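Local coordinates for protein putative cytidylyltransferase (Burkholderia pseudomallei, PDB 5X9Q) that probably catalyses the transfer of an adenylyl group from ATP to D-glycero-beta-D-manno-heptose 1-phosphate, giving ADP-heptose and diphosphate, at residues A57-K60 and C65-V68; S116-V121 and L137-L142. One frame throughout, in Å; residues are numbered along the deposited sequence.

Contact 1. Residues A57-K60 and C65-V68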
ATOM      1  N   ALA A  57       3.019  -3.335   9.045  1.00 22.11           N
ATOM      2  CA  ALA A  57       2.220  -2.622  10.041  1.00 27.25           C
ATOM      3  C   ALA A  57       2.494  -3.092  11.460  1.00 26.81           C
ATOM      4  O   ALA A  57       2.669  -2.266  12.350  1.00 30.48           O
ATOM      5  CB  ALA A  57       0.729  -2.733   9.706  1.00 26.38           C
ATOM      6  N   ASP A  58       2.609  -4.403  11.641  1.00 31.05           N
ATOM      7  CA  ASP A  58       2.922  -4.969  12.945  1.00 28.75           C
ATOM      8  C   ASP A  58       4.338  -4.578  13.388  1.00 27.24           C
ATOM      9  O   ASP A  58       4.569  -4.322  14.571  1.00 25.36           O
ATOM     10  CB  ASP A  58       2.780  -6.492  12.918  1.00 31.71           C
ATOM     11  CG  ASP A  58       1.334  -6.943  12.968  1.00 48.54           C
ATOM     12  OD1 ASP A  58       0.461  -6.113  13.300  1.00 52.97           O
ATOM     13  OD2 ASP A  58       1.069  -8.128  12.674  1.00 64.88           O
ATOM     14  N   ALA A  59       5.281  -4.530  12.446  1.00 24.25           N
ATOM     15  CA  ALA A  59       6.657  -4.166  12.776  1.00 24.85           C
ATOM     16  C   ALA A  59       6.645  -2.729  13.280  1.00 25.65           C
ATOM     17  O   ALA A  59       7.283  -2.423  14.294  1.00 21.91           O
ATOM     18  CB  ALA A  59       7.586  -4.318  11.551  1.00 20.32           C
ATOM     19  N   LYS A  60       5.864  -1.868  12.616  1.00 24.43           N
ATOM     20  CA  LYS A  60       5.735  -0.467  13.039  1.00 26.55           C
ATOM     21  C   LYS A  60       5.185  -0.397  14.464  1.00 24.68           C
ATOM     22  O   LYS A  60       5.636   0.412  15.260  1.00 23.15           O
ATOM     23  CB  LYS A  60       4.818   0.337  12.092  1.00 24.12           C
ATOM     24  CG  LYS A  60       4.598   1.792  12.540  1.00 18.90           C
ATOM     25  CD  LYS A  60       5.950   2.490  12.703  1.00 23.86           C
ATOM     26  CE  LYS A  60       5.836   3.918  13.248  1.00 26.36           C
ATOM     27  NZ  LYS A  60       5.389   4.961  12.286  1.00 22.59           N
ATOM     28  N   CYS A  65       9.397   3.872  15.098  1.00 27.07           N
ATOM     29  CA  CYS A  65       9.994   4.301  13.855  1.00 26.90           C
ATOM     30  C   CYS A  65      10.329   3.074  13.011  1.00 29.28           C
ATOM     31  O   CYS A  65      10.938   2.125  13.517  1.00 28.13           O
ATOM     32  CB  CYS A  65      11.240   5.126  14.174  1.00 27.31           C
ATOM     33  SG  CYS A  65      12.143   5.586  12.758  1.00 42.24           S
ATOM     34  N   LEU A  66       9.937   3.069  11.741  1.00 22.92           N
ATOM     35  CA  LEU A  66      10.165   1.890  10.929  1.00 22.02           C
ATOM     36  C   LEU A  66      10.945   2.203   9.680  1.00 26.28           C
ATOM     37  O   LEU A  66      10.484   2.962   8.822  1.00 22.15           O
ATOM     38  CB  LEU A  66       8.849   1.235  10.543  1.00 22.08           C
ATOM     39  CG  LEU A  66       8.992   0.046   9.590  1.00 21.03           C
ATOM     40  CD1 LEU A  66       9.836  -1.084  10.205  1.00 24.27           C
ATOM     41  CD2 LEU A  66       7.622  -0.476   9.093  1.00 21.03           C
ATOM     42  N   ILE A  67      12.101   1.553   9.563  1.00 25.05           N
ATOM     43  CA  ILE A  67      12.966   1.684   8.403  1.00 23.65           C
ATOM     44  C   ILE A  67      12.928   0.397   7.584  1.00 21.76           C
ATOM     45  O   ILE A  67      13.053  -0.702   8.132  1.00 20.30           O
ATOM     46  CB  ILE A  67      14.428   1.996   8.834  1.00 25.94           C
ATOM     47  CG1 ILE A  67      14.466   3.188   9.789  1.00 22.16           C
ATOM     48  CG2 ILE A  67      15.316   2.215   7.623  1.00 20.08           C
ATOM     49  CD1 ILE A  67      15.852   3.562  10.253  1.00 23.03           C
ATOM     50  N   VAL A  68      12.758   0.528   6.272  1.00 24.03           N
ATOM     51  CA  VAL A  68      12.778  -0.626   5.377  1.00 21.21           C
ATOM     52  C   VAL A  68      13.979  -0.551   4.414  1.00 24.48           C
ATOM     53  O   VAL A  68      14.191   0.458   3.740  1.00 22.79           O
ATOM     54  CB  VAL A  68      11.475  -0.719   4.584  1.00 25.48           C
ATOM     55  CG1 VAL A  68      11.418  -2.027   3.823  1.00 26.32           C
ATOM     56  CG2 VAL A  68      10.281  -0.606   5.540  1.00 26.20           C
TER
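Leu66 lays its side chain across the aliphatic part of Lys60 and pushes one methyl up to Ala59, bridging a helix and the strand that follows it. The helix, 50-62, is the crossover of a beta-alpha-beta unit whose strands 38-43 and 65-71 are parallel neighbours in the central sheet of this nucleotidyltransferase. Because the chain turns back within four residues, the last turn of the helix and the chain at Cys65 and Leu66 come together, with CA of Lys60 and CA of Leu66 5.4 Å apart.

The two branches of Leu66 have different partners. CD1 reaches the methyl of Ala59, with CB at 4.2 Å, while CD2 rests against the start of Lys60, 4.2 Å from its CB. With CG anti to the backbone N (chi1 175°), the Leu66 fork is carried over to the helix. Leu66 also touches Val39 on the neighbouring strand 38-43, so it packs against both the crossover helix and the adjacent strand.

Lys60 leaves the helix with its CG also anti to N, then bends at chi2 (56°) and again at chi4 (-77°). The bends fold the chain along Cys65 and Leu66, and CD comes 3.8 Å from CB of Leu66. Its ammonium group finds a salt bridge with Asp104, the same residue whose carboxylate accepts a hydrogen bond from the backbone N of Leu66; one acid thus ties the lysine tip to the strand. One bond short of that ammonium, CE of Lys60 passes 4.0 Å from the backbone N of Cys65.

Contact 2. Residues S116-V121 and L137-L142; sequences SLIEAV and LPESAL
Ile118 and Leu142 make the apolar heart of this contact: CG2 of Ile118 lies 3.7 Å from CD2 of Leu142, and the two side chains run past each other in opposite directions. Leu142, its CG anti to the backbone N (chi1 179°), reaches across to the neighbouring helix, where CD2 settles over the backbone between Ile118 and Glu119, 3.6 Å from N of Glu119.

Two glutamates contribute through their carbon atoms. CB of Glu119 is 3.8 Å from CD2 of Leu142, the pair crossing at about a right angle toward the exposed edge of the interface. Deeper in, CD1 of Ile118 presses on CB of Glu139 at 3.4 Å. With CG set between the backbone N and the carbonyl carbon (chi1 52°) and a further bend at chi2, the carboxylate of Glu139 leads away from helix 115-121.

Both helices belong to the layered alpha/beta fold of the cytidylyltransferase-like family, where they flank strand 125-129 in sequence and pack side by side on the parallel sheet. Their short segments run nearly parallel, at 20°, with axes 10.1 Å apart. Leu126 of that strand touches both Ile118 and Glu139, and Phe40 of strand 38-43 adds to the cover on Ile118.

No hydrogen bond joins the segments; the polar ties run elsewhere, Ser116 OG pairing with Arg24 and Ser140 OG with the backbone O of Met134.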
ATOM      1  N   SER A 116      25.868  -4.672   6.368  1.00 30.31           N
ATOM      2  CA  SER A 116      26.559  -3.395   6.539  1.00 31.72           C
ATOM      3  C   SER A 116      25.542  -2.257   6.612  1.00 31.83           C
ATOM      4  O   SER A 116      25.807  -1.240   7.255  1.00 34.38           O
ATOM      5  CB  SER A 116      27.553  -3.111   5.399  1.00 31.42           C
ATOM      6  OG  SER A 116      26.863  -2.648   4.244  1.00 38.88           O
ATOM      7  N   LEU A 117      24.398  -2.391   5.936  1.00 28.48           N
ATOM      8  CA  LEU A 117      23.364  -1.361   6.085  1.00 30.54           C
ATOM      9  C   LEU A 117      22.896  -1.330   7.555  1.00 29.12           C
ATOM     10  O   LEU A 117      22.886  -0.271   8.191  1.00 25.43           O
ATOM     11  CB  LEU A 117      22.183  -1.597   5.141  1.00 23.85           C
ATOM     12  CG  LEU A 117      20.967  -0.667   5.315  1.00 24.37           C
ATOM     13  CD1 LEU A 117      21.282   0.819   5.139  1.00 24.94           C
ATOM     14  CD2 LEU A 117      19.885  -1.055   4.350  1.00 21.49           C
ATOM     15  N   ILE A 118      22.588  -2.502   8.103  1.00 25.05           N
ATOM     16  CA  ILE A 118      22.122  -2.608   9.479  1.00 28.55           C
ATOM     17  C   ILE A 118      23.148  -2.114  10.483  1.00 34.47           C
ATOM     18  O   ILE A 118      22.794  -1.524  11.517  1.00 29.62           O
ATOM     19  CB  ILE A 118      21.728  -4.060   9.814  1.00 29.25           C
ATOM     20  CG1 ILE A 118      20.436  -4.395   9.063  1.00 27.66           C
ATOM     21  CG2 ILE A 118      21.531  -4.242  11.335  1.00 22.96           C
ATOM     22  CD1 ILE A 118      19.943  -5.795   9.248  1.00 27.83           C
ATOM     23  N   GLU A 119      24.421  -2.315  10.165  1.00 30.29           N
ATOM     24  CA  GLU A 119      25.470  -1.849  11.044  1.00 35.97           C
ATOM     25  C   GLU A 119      25.398  -0.320  11.085  1.00 33.57           C
ATOM     26  O   GLU A 119      25.488   0.306  12.157  1.00 33.65           O
ATOM     27  CB  GLU A 119      26.844  -2.385  10.571  1.00 33.20           C
ATOM     28  CG  GLU A 119      28.066  -1.886  11.356  1.00 40.01           C
ATOM     29  CD  GLU A 119      29.355  -2.704  11.076  1.00 56.58           C
ATOM     30  OE1 GLU A 119      29.309  -3.956  11.064  1.00 65.63           O
ATOM     31  OE2 GLU A 119      30.415  -2.095  10.809  1.00 65.21           O
ATOM     32  N   ALA A 120      25.157   0.265   9.923  1.00 31.13           N
ATOM     33  CA  ALA A 120      25.135   1.716   9.782  1.00 35.66           C
ATOM     34  C   ALA A 120      23.892   2.331  10.432  1.00 33.74           C
ATOM     35  O   ALA A 120      23.945   3.400  11.028  1.00 38.01           O
ATOM     36  CB  ALA A 120      25.225   2.093   8.284  1.00 29.82           C
ATOM     37  N   VAL A 121      22.770   1.639  10.307  1.00 31.44           N
ATOM     38  CA  VAL A 121      21.498   2.129  10.797  1.00 28.11           C
ATOM     39  C   VAL A 121      21.338   1.920  12.313  1.00 32.50           C
ATOM     40  O   VAL A 121      20.702   2.721  13.001  1.00 28.45           O
ATOM     41  CB  VAL A 121      20.354   1.421  10.061  1.00 29.12           C
ATOM     42  CG1 VAL A 121      19.016   1.681  10.753  1.00 25.81           C
ATOM     43  CG2 VAL A 121      20.313   1.877   8.593  1.00 29.76           C
ATOM     44  N   LEU A 137      20.492 -16.028  10.998  1.00 41.24           N
ATOM     45  CA  LEU A 137      20.775 -14.772  10.302  1.00 39.84           C
ATOM     46  C   LEU A 137      21.938 -14.010  10.917  1.00 31.32           C
ATOM     47  O   LEU A 137      21.979 -13.789  12.126  1.00 31.24           O
ATOM     48  CB  LEU A 137      19.542 -13.861  10.281  1.00 38.69           C
ATOM     49  CG  LEU A 137      18.334 -14.240   9.433  1.00 42.67           C
ATOM     50  CD1 LEU A 137      17.343 -13.109   9.509  1.00 41.61           C
ATOM     51  CD2 LEU A 137      18.747 -14.487   7.983  1.00 39.24           C
ATOM     52  N   PRO A 138      22.874 -13.582  10.064  1.00 36.67           N
ATOM     53  CA  PRO A 138      24.022 -12.774  10.499  1.00 34.43           C
ATOM     54  C   PRO A 138      23.546 -11.490  11.165  1.00 31.87           C
ATOM     55  O   PRO A 138      24.060 -11.129  12.222  1.00 31.43           O
ATOM     56  CB  PRO A 138      24.772 -12.463   9.198  1.00 28.84           C
ATOM     57  CG  PRO A 138      24.194 -13.366   8.162  1.00 30.12           C
ATOM     58  CD  PRO A 138      22.913 -13.935   8.632  1.00 30.64           C
ATOM     59  N   GLU A 139      22.554 -10.836  10.565  1.00 30.08           N
ATOM     60  CA  GLU A 139      22.065  -9.557  11.077  1.00 32.57           C
ATOM     61  C   GLU A 139      21.418  -9.676  12.475  1.00 25.59           C
ATOM     62  O   GLU A 139      21.489  -8.735  13.268  1.00 24.14           O
ATOM     63  CB  GLU A 139      21.073  -8.937  10.086  1.00 29.08           C
ATOM     64  CG  GLU A 139      19.950  -9.861   9.662  1.00 32.17           C
ATOM     65  CD  GLU A 139      20.267 -10.605   8.374  1.00 34.82           C
ATOM     66  OE1 GLU A 139      19.355 -10.739   7.523  1.00 36.52           O
ATOM     67  OE2 GLU A 139      21.418 -11.095   8.241  1.00 36.07           O
ATOM     68  N   SER A 140      20.846 -10.834  12.797  1.00 24.41           N
ATOM     69  CA  SER A 140      20.320 -11.056  14.140  1.00 27.12           C
ATOM     70  C   SER A 140      21.425 -10.956  15.159  1.00 27.25           C
ATOM     71  O   SER A 140      21.279 -10.314  16.206  1.00 26.91           O
ATOM     72  CB  SER A 140      19.682 -12.429  14.271  1.00 28.00           C
ATOM     73  OG  SER A 140      18.582 -12.567  13.404  1.00 32.99           O
ATOM     74  N   ALA A 141      22.539 -11.609  14.848  1.00 25.62           N
ATOM     75  CA  ALA A 141      23.676 -11.618  15.735  1.00 21.15           C
ATOM     76  C   ALA A 141      24.204 -10.217  15.853  1.00 24.69           C
ATOM     77  O   ALA A 141      24.550  -9.775  16.949  1.00 25.30           O
ATOM     78  CB  ALA A 141      24.771 -12.570  15.211  1.00 33.90           C
ATOM     79  N   LEU A 142      24.259  -9.511  14.722  1.00 23.35           N
ATOM     80  CA  LEU A 142      24.761  -8.146  14.745  1.00 25.77           C
ATOM     81  C   LEU A 142      23.941  -7.303  15.710  1.00 28.13           C
ATOM     82  O   LEU A 142      24.495  -6.686  16.631  1.00 25.47           O
ATOM     83  CB  LEU A 142      24.732  -7.521  13.349  1.00 29.57           C
ATOM     84  CG  LEU A 142      25.236  -6.068  13.299  1.00 29.76           C
ATOM     85  CD1 LEU A 142      26.712  -5.967  13.659  1.00 27.83           C
ATOM     86  CD2 LEU A 142      24.986  -5.455  11.928  1.00 31.28           C
TER

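Overall arrangement
From the N terminus, the chain passes through strand 38-43 before helix 50-62 and strand 65-71 meet in contact 1, which closes a short loop of four residues. Contact 2 opens only later: helix 115-121 leads through strand 125-129 to helix 138-145, closing a longer loop of fifteen residues. The two follow in series, neither enclosing nor crossing the other. Contact 1 ties a crossover helix to a strand inside the sheet; contact 2 ties two helices to each other beside it. Their centres are about 16 Å apart, yet they touch directly where CD1 of Ile67 packs 3.7 Å from CG1 of Val121, joining strand 65-71 to helix 115-121.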